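Local structure of TssK (Serratia sp. FS14, 5Y0E) at residues E28-M31 with R32-Q36; L102-R106 with A107-D111; R181-T184 with A185-P188; M236-Q239 with L240-H244; P398-G402 with Y403-E407. The protein is a trimeric structural component of the bacterial type VI secretion baseplate and probably joins the baseplate to the membrane complex of the secretion machine. All coordinates share one frame; numbering follows the deposited sequence.

Interaction 1 (E28-M31 with R32-Q36); sequences EGYM and RNWGQ
From Arg32 N to Glu28 O through Gly35 N to Met31 O, four successive hydrogen bonds between residues four apart, 2.8 to 2.9 Å long, carry an unbroken alpha helix through the stretch. On one flank the side chain of Arg32 turns back along the helix: a bend at its third torsion (chi3 -61°) lays the guanidinium over Gly29, with Arg32 NH2 3.6 Å from Gly29 CA. Gly29 CA and Glu28 O both lie over one face of the guanidinium, toward its rim. Glu28 OE1 stays 5.1 Å from Arg32 NH2, too far for contact; its OE2 is instead hydrogen-bonded to Tyr26 of the third subunit. Elsewhere on the helix, Tyr30 and Trp34, one turn apart, point the same way and lie side by side, with Tyr30 CE1 3.8 Å from Trp34 CD1. Their planes make 31°, an oblique pairing. This i to i+4 aromatic pair lies on helix 17-37, which packs at the trimer interface, where Met31 meets its own copies in both neighbouring subunits and both rings pack on Pro74 of the second subunit. Trp34 NE1 is hydrogen-bonded there to Gly72 O of that subunit. Asn33, on the partly exposed side, has CG beside its backbone N (chi1 -69°), which brings Asn33 CG to 3.1 Å from Gly29 O; the amide itself makes no hydrogen bond to that carbonyl.

Interaction 2 (L102-R106 with A107-D111); sequences LPTYR and AGRED
Arg109 reaches back to Thr104 and Arg106 because its CG stands beside the backbone N (chi1 -44°) and its chain kinks at chi3, while Arg106 folds at chi2 and chi3 to bring its own guanidinium near. Arg106 CB then sits over the centre of the Arg109 guanidinium, 3.6 Å from Arg109 CZ, an aliphatic cushion against the face of a flat cation. Arg109 NH2 in turn lies over one face of the Arg106 guanidinium, the two planes 62° apart. Glu162 forms a salt bridge with each arginine, which probably offsets the closeness of the two cations. At the edge of the Arg109 group a weak 3.5 Å hydrogen bond joins NH1 to Thr104 OG1. A type I turn from Arg106 to Arg109 folds the chain back, closed by Arg109 N to Arg106 O at 3.2 Å; small Ala107 and Gly108 suit its exposed corner. Across the base, Asp111 OD1 approaches Tyr105 CD2 to 3.3 Å, and the Tyr105 hydroxyl is hydrogen-bonded to Asn25 ND2. The turn lies in the loop between strand 96-103, which pairs with strand 163-174, and the short strand 112-113. Tyr105 and Asp111 pack on Leu134 of the second subunit, to which the Asp111 backbone is also hydrogen-bonded.

Interaction 3 (R181-T184 with A185-P188); sequences RLDT and AQIP
Asp183 supplies both acceptors of the hydrogen bonds here, and the backbone amides of Ala185 and Gln186 are the donors. Its carboxylate is carried toward the following residues by CG standing opposite the backbone N (chi1 180°), and Asp183 OD1 receives Ala185 N at 3.0 Å with an N-H...O angle of 157°. The donor comes from above the carboxylate plane, about 50° out of it. The main-chain oxygen of the same residue, Asp183 O, accepts Gln186 N at 3.2 Å, again from well above its carbonyl plane. Together these bonds make an Asx turn nested in a type I beta turn from Asp183 to Gln186, the combination called an Asx motif; aspartate suits the first position because its short side chain can mimic a backbone carbonyl. This motif ends the edge strand 180-182 of the mixed sheet and begins the loop that leads to helix 197-222. The other carboxylate oxygen, Asp183 OD2, is 3.0 Å from Gln186 NE2. A bend at chi2 of Gln186 curls the amide back over its own chain, and Gln186 CG comes within 3.2 Å of the same Asp183 OD2. Thr184 and Ala185, small and exposed, fill the two corner positions, with Ala185 CB 3.4 Å from Asp183 OD1. Beyond the turn, Ile187 buries itself against Phe202 and Pro188 against Phe45, while behind it the backbone of Asp183 pairs with Arg170.

Interaction 4 (M236-Q239 with L240-H244); sequences MLLQ and LINRH
Leu237 and Ile241 meet one helical turn apart, Leu237 CG lying 4.0 Å from Ile241 CD1 as the two branched chains run at a slant to each other. Ile241 CG1 stands beside its own backbone N (chi1 -65°), which brings it over Leu237 O at 3.2 Å, and Ile241 N makes a 2.7 Å bond to the same oxygen. On the next flank Leu238 crosses the Asn242 side chain obliquely, with Leu238 CG 3.7 Å from Asn242 ND2. That amide is polar but not stranded: ND2 is hydrogen-bonded to Ser275 and to the carbonyl of Arg280 of the third subunit, so an asparagine fits a buried place between leucine and another chain. Within 240-244, Leu240 CD1 lies over one face of the Arg243 guanidinium, and Leu240 O receives His244 ND1 at 2.8 Å, an almost straight bond (176°) in the plane of the imidazole. The salt bridge of Arg243 is to Glu272 of the third subunit.

A looser apolar contact, Leu237 CD1 to Leu240 CD2 at 4.4 Å, is turned to helix 259-273. Contact is thinner on the partly exposed side, where Gln239 touches the following turn chiefly through CB; its extended polar chain suits a place that is not fully buried, beside Met236 of the third subunit. Leu237, Leu238 and Leu240 pack on neighbouring helices while Asn242 and Arg243 bond to the third subunit, so helix 229-253 belongs at once to the helical bundle and the trimer interface.

Interaction 5 (P398-G402 with Y403-E407); sequences PYHAG and YTYFE
Tyr403 offers one face to His400, whose CD2 lies 3.8 Å above the ring plane over its centre, while CB of the same histidine comes within 3.3 Å of Tyr403 CD1. The imidazole presents its edge, the planes 78° apart, in a T-shaped (edge-to-face) stack with centroids 5.0 Å apart; at the edge of the Tyr403 ring stands the backbone oxygen of Ala401. Tyr399 and Tyr405 meet more obliquely, their planes at 39°: Tyr405 CE1 comes in at the edge of the Tyr399 ring, 3.4 Å from Tyr399 CD1. Tyr405 also has His400 N at its own edge, and that amide gives its hydrogen to the Tyr405 hydroxyl, His400 N to Tyr405 OH being 2.8 Å.

These rings stand around a type II beta turn, His400 to Tyr403, closed by Tyr403 N on His400 O at 2.9 Å. The third position, Gly402, has positive phi (99°), where a CB would press on the preceding carbonyl oxygen, a reason why glycine suits this corner. The turn brings the chain into strand 404-408 of the antiparallel sheet, between strands 343-350 and 387-389. Tyr403 and His400 both have CG beside their backbone N, a shared setting that sends the two side chains the same way. Their polar ends go on to strand 436-443: Tyr403 OH is hydrogen-bonded to Asp436 and His400 NE2 to Glu438. Tyr405, the buried member, leans its ring on Ala348 and Ala393.

Overall arrangement
Interaction 4 is the buried contact of the set and interaction 1 is partly buried; both are short runs of helix bearing on neighbouring subunits, one in the helical bundle and one on helix 17-37, with centres about 42 Å apart. Interactions 2, 3 and 5 are surface turns at strand ends. Interactions 2 and 3 belong to the same mixed sheet, with centres about 31 Å apart, whereas interaction 5 belongs to the eight-stranded sheet, its centre about 68 Å from that of interaction 2 and across the chain's centre. Chemistry follows place: apolar and aromatic packing with regular backbone bonds in the helices, paired arginines in interaction 2, a carboxylate accepting a backbone amide in an Asx turn in interaction 3, and aromatic rings in interaction 5.

Interaction 1 (E28-M31 with R32-Q36)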
# COMPACT_ATOMS: atom_id res chain seq x y z
N GLU A 28 -27.35 5.74 -17.16
CA GLU A 28 -26.52 4.59 -16.82
C GLU A 28 -25.15 4.72 -17.44
O GLU A 28 -24.14 4.49 -16.78
CB GLU A 28 -27.19 3.29 -17.27
CG GLU A 28 -27.95 2.57 -16.19
CD GLU A 28 -29.03 1.67 -16.74
OE1 GLU A 28 -28.93 1.29 -17.91
OE2 GLU A 28 -29.99 1.35 -16.01
N GLY A 29 -25.09 5.11 -18.71
CA GLY A 29 -23.81 5.26 -19.37
C GLY A 29 -22.97 6.38 -18.79
O GLY A 29 -21.74 6.28 -18.77
N TYR A 30 -23.61 7.44 -18.31
CA TYR A 30 -22.89 8.52 -17.65
C TYR A 30 -22.13 7.99 -16.45
O TYR A 30 -20.92 8.19 -16.32
CB TYR A 30 -23.88 9.60 -17.21
CG TYR A 30 -23.31 10.93 -16.70
CD1 TYR A 30 -22.86 11.07 -15.41
CD2 TYR A 30 -23.30 12.04 -17.52
CE1 TYR A 30 -22.38 12.29 -14.96
CE2 TYR A 30 -22.84 13.26 -17.09
CZ TYR A 30 -22.37 13.38 -15.81
OH TYR A 30 -21.90 14.61 -15.40
N MET A 31 -22.85 7.30 -15.56
CA MET A 31 -22.25 6.82 -14.33
C MET A 31 -21.22 5.75 -14.61
O MET A 31 -20.17 5.71 -13.97
CB MET A 31 -23.34 6.27 -13.42
CG MET A 31 -24.52 7.18 -13.39
SD MET A 31 -25.93 6.57 -12.47
CE MET A 31 -27.18 7.45 -13.39
N ARG A 32 -21.50 4.89 -15.58
CA ARG A 32 -20.57 3.84 -15.92
C ARG A 32 -19.29 4.43 -16.48
O ARG A 32 -18.19 3.95 -16.18
CB ARG A 32 -21.22 2.90 -16.93
CG ARG A 32 -21.35 1.50 -16.44
CD ARG A 32 -21.71 0.56 -17.58
NE ARG A 32 -22.98 0.91 -18.19
CZ ARG A 32 -23.10 1.46 -19.39
NH1 ARG A 32 -22.02 1.70 -20.11
NH2 ARG A 32 -24.29 1.74 -19.86
N ASN A 33 -19.40 5.47 -17.29
CA ASN A 33 -18.19 6.10 -17.80
C ASN A 33 -17.42 6.78 -16.68
O ASN A 33 -16.20 6.68 -16.62
CB ASN A 33 -18.54 7.07 -18.92
CG ASN A 33 -19.02 6.35 -20.16
OD1 ASN A 33 -18.97 5.13 -20.24
ND2 ASN A 33 -19.47 7.11 -21.14
N TRP A 34 -18.12 7.46 -15.78
CA TRP A 34 -17.43 8.00 -14.62
C TRP A 34 -16.71 6.91 -13.87
O TRP A 34 -15.51 7.00 -13.62
CB TRP A 34 -18.40 8.70 -13.70
CG TRP A 34 -18.18 10.14 -13.70
CD1 TRP A 34 -18.85 11.05 -14.44
CD2 TRP A 34 -17.20 10.85 -12.96
NE1 TRP A 34 -18.36 12.30 -14.19
CE2 TRP A 34 -17.35 12.21 -13.29
CE3 TRP A 34 -16.23 10.48 -12.04
CZ2 TRP A 34 -16.56 13.19 -12.73
CZ3 TRP A 34 -15.44 11.46 -11.50
CH2 TRP A 34 -15.61 12.80 -11.84
N GLY A 35 -17.43 5.86 -13.51
CA GLY A 35 -16.84 4.83 -12.68
C GLY A 35 -15.66 4.16 -13.35
O GLY A 35 -14.59 4.03 -12.77
N GLN A 36 -15.85 3.74 -14.60
CA GLN A 36 -14.78 3.04 -15.27
C GLN A 36 -13.59 3.94 -15.52
O GLN A 36 -12.46 3.46 -15.58
CB GLN A 36 -15.29 2.44 -16.57
CG GLN A 36 -16.33 1.38 -16.34
CD GLN A 36 -16.78 0.80 -17.61
OE1 GLN A 36 -16.20 1.08 -18.64
NE2 GLN A 36 -17.81 -0.01 -17.57

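Interaction 2 (L102-R106 with A107-D111)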
# COMPACT_ATOMS: atom_id res chain seq x y z
N LEU A 102 -24.36 -12.57 -17.59
CA LEU A 102 -25.41 -11.65 -17.95
C LEU A 102 -25.22 -11.33 -19.38
O LEU A 102 -24.12 -11.18 -19.83
CB LEU A 102 -25.29 -10.38 -17.14
CG LEU A 102 -26.36 -9.36 -17.45
CD1 LEU A 102 -27.65 -9.79 -16.80
CD2 LEU A 102 -25.95 -7.97 -16.99
N PRO A 103 -26.31 -11.21 -20.12
CA PRO A 103 -26.22 -10.89 -21.53
C PRO A 103 -25.80 -9.47 -21.72
O PRO A 103 -26.10 -8.64 -20.91
CB PRO A 103 -27.65 -11.04 -21.99
CG PRO A 103 -28.26 -11.94 -21.02
CD PRO A 103 -27.66 -11.56 -19.73
N THR A 104 -25.09 -9.21 -22.79
CA THR A 104 -24.65 -7.86 -23.09
C THR A 104 -25.80 -7.07 -23.70
O THR A 104 -26.64 -7.62 -24.42
CB THR A 104 -23.47 -7.90 -24.04
OG1 THR A 104 -23.93 -8.36 -25.30
CG2 THR A 104 -22.41 -8.85 -23.54
N TYR A 105 -25.83 -5.77 -23.42
CA TYR A 105 -26.82 -4.90 -24.04
C TYR A 105 -26.53 -4.75 -25.52
O TYR A 105 -25.43 -4.38 -25.91
CB TYR A 105 -26.84 -3.52 -23.38
CG TYR A 105 -27.88 -2.63 -24.01
CD1 TYR A 105 -27.61 -1.90 -25.16
CD2 TYR A 105 -29.16 -2.54 -23.48
CE1 TYR A 105 -28.56 -1.12 -25.74
CE2 TYR A 105 -30.11 -1.76 -24.06
CZ TYR A 105 -29.81 -1.05 -25.19
OH TYR A 105 -30.76 -0.26 -25.78
N ARG A 106 -27.54 -5.00 -26.35
CA ARG A 106 -27.42 -4.72 -27.77
C ARG A 106 -28.71 -4.07 -28.25
O ARG A 106 -29.80 -4.54 -27.94
CB ARG A 106 -27.14 -5.97 -28.60
CG ARG A 106 -26.73 -5.66 -30.04
CD ARG A 106 -25.23 -5.47 -30.13
NE ARG A 106 -24.57 -6.65 -29.60
CZ ARG A 106 -24.11 -7.65 -30.34
NH1 ARG A 106 -24.23 -7.61 -31.66
NH2 ARG A 106 -23.52 -8.69 -29.77
N ALA A 107 -28.56 -2.99 -29.01
CA ALA A 107 -29.73 -2.26 -29.48
C ALA A 107 -30.55 -3.07 -30.47
O ALA A 107 -31.76 -2.84 -30.57
CB ALA A 107 -29.31 -0.93 -30.09
N GLY A 108 -29.93 -4.01 -31.18
CA GLY A 108 -30.62 -4.87 -32.11
C GLY A 108 -31.49 -5.96 -31.49
O GLY A 108 -32.12 -6.72 -32.23
N ARG A 109 -31.54 -6.04 -30.17
CA ARG A 109 -32.30 -7.08 -29.50
C ARG A 109 -33.12 -6.44 -28.40
O ARG A 109 -32.73 -5.43 -27.82
CB ARG A 109 -31.40 -8.15 -28.87
CG ARG A 109 -30.26 -8.64 -29.75
CD ARG A 109 -29.54 -9.81 -29.08
NE ARG A 109 -28.94 -9.46 -27.80
CZ ARG A 109 -27.63 -9.41 -27.57
NH1 ARG A 109 -27.17 -9.08 -26.37
NH2 ARG A 109 -26.78 -9.71 -28.55
N GLU A 110 -34.26 -7.05 -28.11
CA GLU A 110 -35.09 -6.57 -27.02
C GLU A 110 -34.36 -6.74 -25.71
O GLU A 110 -33.57 -7.67 -25.53
CB GLU A 110 -36.40 -7.34 -27.02
CG GLU A 110 -36.72 -7.89 -28.40
CD GLU A 110 -38.00 -8.67 -28.44
OE1 GLU A 110 -39.04 -8.08 -28.80
OE2 GLU A 110 -37.97 -9.87 -28.09
N ASP A 111 -34.60 -5.82 -24.78
CA ASP A 111 -33.89 -5.79 -23.51
C ASP A 111 -34.75 -6.19 -22.33
O ASP A 111 -34.22 -6.48 -21.26
CB ASP A 111 -33.33 -4.39 -23.24
CG ASP A 111 -32.02 -4.44 -22.50
OD1 ASP A 111 -31.11 -5.13 -23.00
OD2 ASP A 111 -31.90 -3.81 -21.42

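Interaction 3 (R181-T184 with A185-P188)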
# COMPACT_ATOMS: atom_id res chain seq x y z
N ARG A 181 -17.81 -31.92 -5.36
CA ARG A 181 -16.63 -31.40 -4.68
C ARG A 181 -16.07 -30.27 -5.52
O ARG A 181 -15.88 -30.42 -6.74
CB ARG A 181 -15.57 -32.47 -4.47
CG ARG A 181 -14.35 -31.99 -3.70
CD ARG A 181 -13.40 -33.14 -3.40
NE ARG A 181 -13.10 -33.90 -4.60
CZ ARG A 181 -12.00 -33.74 -5.33
NH1 ARG A 181 -11.08 -32.86 -4.96
NH2 ARG A 181 -11.82 -34.48 -6.42
N LEU A 182 -15.82 -29.13 -4.89
CA LEU A 182 -15.37 -27.94 -5.58
C LEU A 182 -13.89 -27.70 -5.34
O LEU A 182 -13.35 -28.06 -4.29
CB LEU A 182 -16.16 -26.72 -5.13
CG LEU A 182 -17.65 -26.77 -5.41
CD1 LEU A 182 -18.33 -25.58 -4.77
CD2 LEU A 182 -17.88 -26.78 -6.88
N ASP A 183 -13.25 -27.08 -6.31
CA ASP A 183 -11.86 -26.66 -6.14
C ASP A 183 -11.83 -25.42 -5.26
O ASP A 183 -11.90 -24.30 -5.73
CB ASP A 183 -11.22 -26.39 -7.49
CG ASP A 183 -9.81 -25.94 -7.36
OD1 ASP A 183 -9.28 -25.94 -6.23
OD2 ASP A 183 -9.21 -25.59 -8.39
N THR A 184 -11.69 -25.64 -3.95
CA THR A 184 -11.64 -24.53 -3.01
C THR A 184 -10.44 -23.61 -3.20
O THR A 184 -10.36 -22.60 -2.51
CB THR A 184 -11.62 -25.05 -1.58
OG1 THR A 184 -10.57 -26.00 -1.46
CG2 THR A 184 -12.93 -25.70 -1.25
N ALA A 185 -9.50 -23.92 -4.07
CA ALA A 185 -8.37 -23.02 -4.20
C ALA A 185 -8.64 -21.89 -5.17
O ALA A 185 -7.93 -20.89 -5.14
CB ALA A 185 -7.13 -23.78 -4.66
N GLN A 186 -9.64 -22.02 -6.03
CA GLN A 186 -9.90 -21.00 -7.02
C GLN A 186 -10.56 -19.79 -6.36
O GLN A 186 -11.40 -19.93 -5.47
CB GLN A 186 -10.76 -21.54 -8.15
CG GLN A 186 -10.06 -22.61 -8.96
CD GLN A 186 -8.56 -22.36 -9.12
OE1 GLN A 186 -8.14 -21.61 -10.00
NE2 GLN A 186 -7.75 -23.01 -8.28
N ILE A 187 -10.14 -18.61 -6.78
CA ILE A 187 -10.58 -17.36 -6.21
C ILE A 187 -11.34 -16.59 -7.28
O ILE A 187 -10.78 -16.30 -8.33
CB ILE A 187 -9.42 -16.52 -5.67
CG1 ILE A 187 -8.71 -17.26 -4.56
CG2 ILE A 187 -9.92 -15.19 -5.19
CD1 ILE A 187 -7.33 -16.78 -4.30
N PRO A 188 -12.59 -16.23 -7.05
CA PRO A 188 -13.32 -15.42 -8.02
C PRO A 188 -12.69 -14.05 -8.18
O PRO A 188 -11.96 -13.59 -7.30
CB PRO A 188 -14.72 -15.32 -7.41
CG PRO A 188 -14.77 -16.38 -6.38
CD PRO A 188 -13.39 -16.58 -5.88

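Interaction 4 (M236-Q239 with L240-H244)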
# COMPACT_ATOMS: atom_id res chain seq x y z
N MET A 236 19.26 -5.32 7.86
CA MET A 236 18.52 -4.85 6.69
C MET A 236 17.24 -5.64 6.46
O MET A 236 16.30 -5.10 5.89
CB MET A 236 19.38 -4.97 5.43
CG MET A 236 20.38 -3.93 5.30
SD MET A 236 21.82 -4.46 4.40
CE MET A 236 21.84 -3.15 3.31
N LEU A 237 17.22 -6.91 6.84
CA LEU A 237 16.07 -7.74 6.55
C LEU A 237 14.97 -7.55 7.58
O LEU A 237 13.80 -7.48 7.24
CB LEU A 237 16.49 -9.20 6.47
CG LEU A 237 15.34 -10.21 6.31
CD1 LEU A 237 14.67 -10.11 4.96
CD2 LEU A 237 15.85 -11.57 6.50
N LEU A 238 15.35 -7.46 8.85
CA LEU A 238 14.40 -7.08 9.87
C LEU A 238 13.74 -5.74 9.54
O LEU A 238 12.52 -5.58 9.69
CB LEU A 238 15.11 -7.02 11.22
CG LEU A 238 14.29 -6.56 12.42
CD1 LEU A 238 13.07 -7.44 12.67
CD2 LEU A 238 15.15 -6.53 13.62
N GLN A 239 14.51 -4.78 9.05
CA GLN A 239 13.94 -3.54 8.55
C GLN A 239 12.87 -3.79 7.52
O GLN A 239 11.81 -3.17 7.56
CB GLN A 239 15.01 -2.70 7.91
CG GLN A 239 15.33 -1.51 8.62
CD GLN A 239 16.61 -0.95 8.12
OE1 GLN A 239 17.67 -1.37 8.56
NE2 GLN A 239 16.53 0.02 7.21
N LEU A 240 13.17 -4.66 6.56
CA LEU A 240 12.22 -4.95 5.50
C LEU A 240 11.01 -5.67 6.05
O LEU A 240 9.89 -5.41 5.63
CB LEU A 240 12.88 -5.77 4.41
CG LEU A 240 11.99 -6.14 3.22
CD1 LEU A 240 11.69 -4.95 2.39
CD2 LEU A 240 12.64 -7.20 2.38
N ILE A 241 11.23 -6.57 6.99
CA ILE A 241 10.13 -7.20 7.69
C ILE A 241 9.31 -6.16 8.46
O ILE A 241 8.09 -6.21 8.48
CB ILE A 241 10.68 -8.33 8.59
CG1 ILE A 241 11.30 -9.42 7.72
CG2 ILE A 241 9.64 -8.91 9.47
CD1 ILE A 241 11.98 -10.50 8.50
N ASN A 242 9.98 -5.19 9.08
CA ASN A 242 9.28 -4.25 9.93
C ASN A 242 8.36 -3.33 9.13
O ASN A 242 7.24 -3.05 9.56
CB ASN A 242 10.27 -3.45 10.75
CG ASN A 242 10.76 -4.22 11.95
OD1 ASN A 242 10.12 -5.15 12.38
ND2 ASN A 242 11.88 -3.81 12.50
N ARG A 243 8.81 -2.87 7.97
CA ARG A 243 7.94 -2.09 7.09
C ARG A 243 6.64 -2.82 6.79
O ARG A 243 5.58 -2.21 6.76
CB ARG A 243 8.66 -1.76 5.79
CG ARG A 243 7.76 -1.07 4.80
CD ARG A 243 8.24 -1.11 3.38
NE ARG A 243 9.69 -1.04 3.30
CZ ARG A 243 10.41 -1.38 2.24
NH1 ARG A 243 9.80 -1.79 1.16
NH2 ARG A 243 11.73 -1.29 2.25
N HIS A 244 6.71 -4.12 6.55
CA HIS A 244 5.55 -4.89 6.16
C HIS A 244 4.70 -5.36 7.33
O HIS A 244 3.55 -5.71 7.14
CB HIS A 244 6.00 -6.05 5.27
CG HIS A 244 6.51 -5.60 3.95
ND1 HIS A 244 7.83 -5.31 3.72
CD2 HIS A 244 5.86 -5.33 2.79
CE1 HIS A 244 7.98 -4.89 2.48
NE2 HIS A 244 6.80 -4.89 1.90

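Interaction 5 (P398-G402 with Y403-E407)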
# COMPACT_ATOMS: atom_id res chain seq x y z
N PRO A 398 14.22 -24.29 14.51
CA PRO A 398 15.46 -23.69 14.97
C PRO A 398 15.65 -23.94 16.45
O PRO A 398 14.69 -23.95 17.21
CB PRO A 398 15.26 -22.20 14.68
CG PRO A 398 14.17 -22.12 13.75
CD PRO A 398 13.28 -23.27 14.03
N TYR A 399 16.88 -24.12 16.86
CA TYR A 399 17.20 -24.32 18.26
C TYR A 399 17.90 -23.09 18.80
O TYR A 399 19.01 -22.79 18.36
CB TYR A 399 18.09 -25.54 18.44
CG TYR A 399 18.79 -25.56 19.78
CD1 TYR A 399 18.10 -25.82 20.92
CD2 TYR A 399 20.13 -25.30 19.87
CE1 TYR A 399 18.71 -25.84 22.11
CE2 TYR A 399 20.76 -25.31 21.07
CZ TYR A 399 20.04 -25.58 22.19
OH TYR A 399 20.66 -25.60 23.39
N HIS A 400 17.27 -22.42 19.75
CA HIS A 400 17.89 -21.31 20.46
C HIS A 400 18.59 -21.82 21.70
O HIS A 400 17.94 -22.31 22.63
CB HIS A 400 16.87 -20.25 20.85
CG HIS A 400 15.96 -19.85 19.73
ND1 HIS A 400 16.35 -19.89 18.41
CD2 HIS A 400 14.68 -19.43 19.74
CE1 HIS A 400 15.34 -19.49 17.66
NE2 HIS A 400 14.32 -19.21 18.44
N ALA A 401 19.91 -21.70 21.72
CA ALA A 401 20.69 -22.06 22.89
C ALA A 401 20.23 -21.25 24.07
O ALA A 401 20.14 -20.03 24.00
CB ALA A 401 22.17 -21.80 22.64
N GLY A 402 19.95 -21.94 25.17
CA GLY A 402 19.37 -21.32 26.33
C GLY A 402 17.88 -21.50 26.47
O GLY A 402 17.33 -21.13 27.51
N TYR A 403 17.21 -22.03 25.47
CA TYR A 403 15.81 -22.37 25.60
C TYR A 403 15.65 -23.83 25.99
O TYR A 403 16.51 -24.67 25.73
CB TYR A 403 15.05 -22.13 24.30
CG TYR A 403 14.72 -20.70 23.98
CD1 TYR A 403 15.70 -19.73 23.94
CD2 TYR A 403 13.42 -20.33 23.68
CE1 TYR A 403 15.40 -18.43 23.61
CE2 TYR A 403 13.11 -19.05 23.36
CZ TYR A 403 14.09 -18.09 23.33
OH TYR A 403 13.76 -16.80 23.01
N THR A 404 14.53 -24.12 26.61
CA THR A 404 14.13 -25.47 26.93
C THR A 404 12.96 -25.83 26.05
O THR A 404 12.11 -24.98 25.76
CB THR A 404 13.76 -25.60 28.40
OG1 THR A 404 14.88 -25.23 29.18
CG2 THR A 404 13.39 -27.00 28.74
N TYR A 405 12.93 -27.07 25.62
CA TYR A 405 11.97 -27.54 24.64
C TYR A 405 11.14 -28.62 25.29
O TYR A 405 11.68 -29.63 25.75
CB TYR A 405 12.68 -28.06 23.40
CG TYR A 405 13.33 -26.94 22.67
CD1 TYR A 405 14.53 -26.40 23.12
CD2 TYR A 405 12.73 -26.39 21.56
CE1 TYR A 405 15.10 -25.36 22.47
CE2 TYR A 405 13.30 -25.35 20.91
CZ TYR A 405 14.47 -24.83 21.36
OH TYR A 405 15.02 -23.78 20.67
N PHE A 406 9.84 -28.40 25.34
CA PHE A 406 8.91 -29.33 25.92
C PHE A 406 8.05 -29.90 24.81
O PHE A 406 7.41 -29.14 24.08
CB PHE A 406 8.04 -28.64 26.97
CG PHE A 406 8.82 -28.08 28.10
CD1 PHE A 406 9.13 -28.86 29.18
CD2 PHE A 406 9.24 -26.77 28.08
CE1 PHE A 406 9.84 -28.36 30.22
CE2 PHE A 406 9.96 -26.26 29.13
CZ PHE A 406 10.25 -27.05 30.21
N GLU A 407 8.05 -31.21 24.68
CA GLU A 407 7.09 -31.84 23.80
C GLU A 407 5.78 -32.04 24.56
O GLU A 407 5.78 -32.29 25.77
CB GLU A 407 7.63 -33.18 23.30
CG GLU A 407 6.78 -33.85 22.25
CD GLU A 407 7.60 -34.78 21.37
OE1 GLU A 407 8.70 -35.18 21.81
OE2 GLU A 407 7.14 -35.10 20.25